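PDB 3IS6: putative permease protein, ABC transporter, which is probably the permease part of an ABC transporter that moves substrates across the membrane, represented here by its MacB-like periplasmic core domain. Local coordinates for residues 69-74 against 126-131. Numbering follows the deposited sequence. Where two conformers were deposited one is given.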
loop_
_atom_site.group_PDB
_atom_site.type_symbol
_atom_site.label_atom_id
_atom_site.label_comp_id
_atom_site.label_asym_id
_atom_site.label_seq_id
_atom_site.Cartn_x
_atom_site.Cartn_y
_atom_site.Cartn_z
ATOM N N ILE A 69 1.728 9.831 -16.922
ATOM C CA ILE A 69 1.862 10.998 -17.686
ATOM C C ILE A 69 3.212 11.686 -17.391
ATOM O O ILE A 69 3.521 11.908 -16.257
ATOM C CB ILE A 69 0.688 11.969 -17.464
ATOM C CG1 ILE A 69 -0.631 11.279 -17.816
ATOM C CG2 ILE A 69 0.883 13.241 -18.309
ATOM C CD1 ILE A 69 -1.866 12.111 -17.520
ATOM N N LEU A 70 3.951 12.038 -18.418
ATOM C CA LEU A 70 5.253 12.649 -18.240
ATOM C C LEU A 70 5.149 14.150 -18.386
ATOM O O LEU A 70 4.683 14.611 -19.357
ATOM C CB LEU A 70 6.210 12.121 -19.278
ATOM C CG LEU A 70 7.618 12.663 -19.290
ATOM C CD1 LEU A 70 8.359 12.323 -18.069
ATOM C CD2 LEU A 70 8.324 12.222 -20.512
ATOM N N GLU A 71 5.520 14.890 -17.368
ATOM C CA GLU A 71 5.562 16.344 -17.448
ATOM C C GLU A 71 4.244 16.922 -17.946
ATOM O O GLU A 71 4.225 17.800 -18.746
ATOM C CB GLU A 71 6.725 16.831 -18.294
ATOM C CG GLU A 71 8.106 16.621 -17.683
ATOM C CD GLU A 71 8.370 17.430 -16.417
ATOM O OE1 GLU A 71 7.739 18.450 -16.212
ATOM O OE2 GLU A 71 9.205 17.050 -15.606
ATOM N N ASP A 72 3.154 16.348 -17.495
ATOM C CA ASP A 72 1.844 16.858 -17.737
ATOM C C ASP A 72 1.427 16.824 -19.186
ATOM O O ASP A 72 0.518 17.482 -19.530
ATOM C CB ASP A 72 1.712 18.289 -17.225
ATOM C CG ASP A 72 1.922 18.404 -15.734
ATOM O OD1 ASP A 72 1.191 17.801 -14.987
ATOM O OD2 ASP A 72 2.816 19.100 -15.295
ATOM N N ASN A 73 2.083 16.058 -20.020
ATOM C CA ASN A 73 1.700 15.987 -21.413
ATOM C C ASN A 73 1.374 14.596 -21.947
ATOM O O ASN A 73 0.252 14.234 -22.030
ATOM C CB ASN A 73 2.770 16.653 -22.268
ATOM C CG ASN A 73 2.377 16.801 -23.725
ATOM O OD1 ASN A 73 1.269 16.572 -24.110
ATOM N ND2 ASN A 73 3.327 17.185 -24.522
ATOM N N LYS A 74 2.394 13.876 -22.344
ATOM C CA LYS A 74 2.246 12.584 -22.960
ATOM C C LYS A 74 2.090 11.432 -21.977
ATOM O O LYS A 74 2.689 11.415 -20.965
ATOM C CB LYS A 74 3.387 12.317 -23.934
ATOM C CG LYS A 74 3.472 13.356 -24.995
ATOM C CD LYS A 74 4.428 13.067 -26.072
ATOM C CE LYS A 74 4.307 14.084 -27.174
ATOM N NZ LYS A 74 5.431 14.043 -28.076
ATOM N N GLY A 126 15.635 13.435 -14.265
ATOM C CA GLY A 126 15.111 14.555 -13.542
ATOM C C GLY A 126 13.706 14.959 -13.902
ATOM O O GLY A 126 13.122 15.732 -13.236
ATOM N N LYS A 127 13.149 14.384 -14.940
ATOM C CA LYS A 127 11.776 14.664 -15.305
ATOM C C LYS A 127 10.759 14.033 -14.342
ATOM O O LYS A 127 11.063 13.162 -13.577
ATOM C CB LYS A 127 11.524 14.272 -16.739
ATOM C CG LYS A 127 12.122 15.203 -17.728
ATOM C CD LYS A 127 11.930 14.737 -19.131
ATOM C CE LYS A 127 11.866 15.874 -20.109
ATOM N NZ LYS A 127 11.781 15.460 -21.477
ATOM N N ARG A 128 9.544 14.506 -14.396
ATOM C CA ARG A 128 8.537 14.118 -13.445
ATOM C C ARG A 128 7.359 13.341 -14.062
ATOM O O ARG A 128 6.860 13.711 -15.084
ATOM C CB ARG A 128 8.036 15.332 -12.686
ATOM C CG ARG A 128 9.077 16.001 -11.821
ATOM C CD ARG A 128 8.707 17.432 -11.487
ATOM N NE ARG A 128 8.544 18.242 -12.685
ATOM C CZ ARG A 128 8.648 19.564 -12.739
ATOM N NH1 ARG A 128 8.917 20.265 -11.659
ATOM N NH2 ARG A 128 8.470 20.184 -13.877
ATOM N N LEU A 129 6.972 12.277 -13.388
ATOM C CA LEU A 129 5.936 11.348 -13.792
ATOM C C LEU A 129 4.813 11.303 -12.765
ATOM O O LEU A 129 5.059 11.360 -11.609
ATOM C CB LEU A 129 6.503 9.934 -13.865
ATOM C CG LEU A 129 7.310 9.443 -15.035
ATOM C CD1 LEU A 129 7.871 8.128 -14.807
ATOM C CD2 LEU A 129 6.464 9.391 -16.200
ATOM N N ARG A 130 3.583 11.172 -13.201
ATOM C CA ARG A 130 2.510 10.845 -12.289
ATOM C C ARG A 130 1.441 9.962 -12.919
ATOM O O ARG A 130 1.332 9.882 -14.090
ATOM C CB ARG A 130 1.933 12.082 -11.659
ATOM C CG ARG A 130 1.105 12.872 -12.528
ATOM C CD ARG A 130 0.471 13.992 -11.763
ATOM N NE ARG A 130 1.426 14.921 -11.222
ATOM C CZ ARG A 130 1.775 16.028 -11.828
ATOM N NH1 ARG A 130 1.252 16.295 -12.988
ATOM N NH2 ARG A 130 2.654 16.850 -11.297
ATOM N N PRO A 131 0.666 9.291 -12.107
ATOM C CA PRO A 131 -0.321 8.380 -12.639
ATOM C C PRO A 131 -1.285 9.173 -13.451
ATOM O O PRO A 131 -1.601 10.266 -13.128
ATOM C CB PRO A 131 -0.993 7.837 -11.392
ATOM C CG PRO A 131 -0.079 8.044 -10.366
ATOM C CD PRO A 131 0.636 9.278 -10.650
#
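Two guanidinium groups of strand 128-131 each receive a carboxylate at the edge, near their own plane. Arg128 meets Glu71 side-on: NH2 bonds OE1 at 3.0 Å, almost straight, and NE reaches OE2 at 3.2 Å, both on syn lone pairs, although the carboxylate and guanidinium planes are turned 43° apart. A bend at chi2 (-66°) folds the Glu71 chain so that OE2 also accepts a bond from the backbone N-H of Arg128 at 2.8 Å, from above the carboxylate plane. Arg130 is long enough to bond Asp72 OD1 through NH1, a very short salt bridge of 2.5 Å, and the carbonyls of Arg138 and Asp137 through NE and NH2. Both acids occupy the corners of a type I' turn linking strands 54-70 and 74-83 of the MacB-like periplasmic core domain. Next to it, strands 54-70 and 128-131 run antiparallel: Ile69 and Arg130 form a hydrogen-bonded pair, and Glu71 N bonds Arg128 O. On the buried face, Leu70 CD1 packs 4.0 Å from Leu129 CD2, branched apolar chains suited to a core that Tyr76, Cys110 and Ile112 extend. The salt bridges thus add to the last backbone bonds at the hairpin tip, and the arginines would be expected to keep both carboxylates ionised.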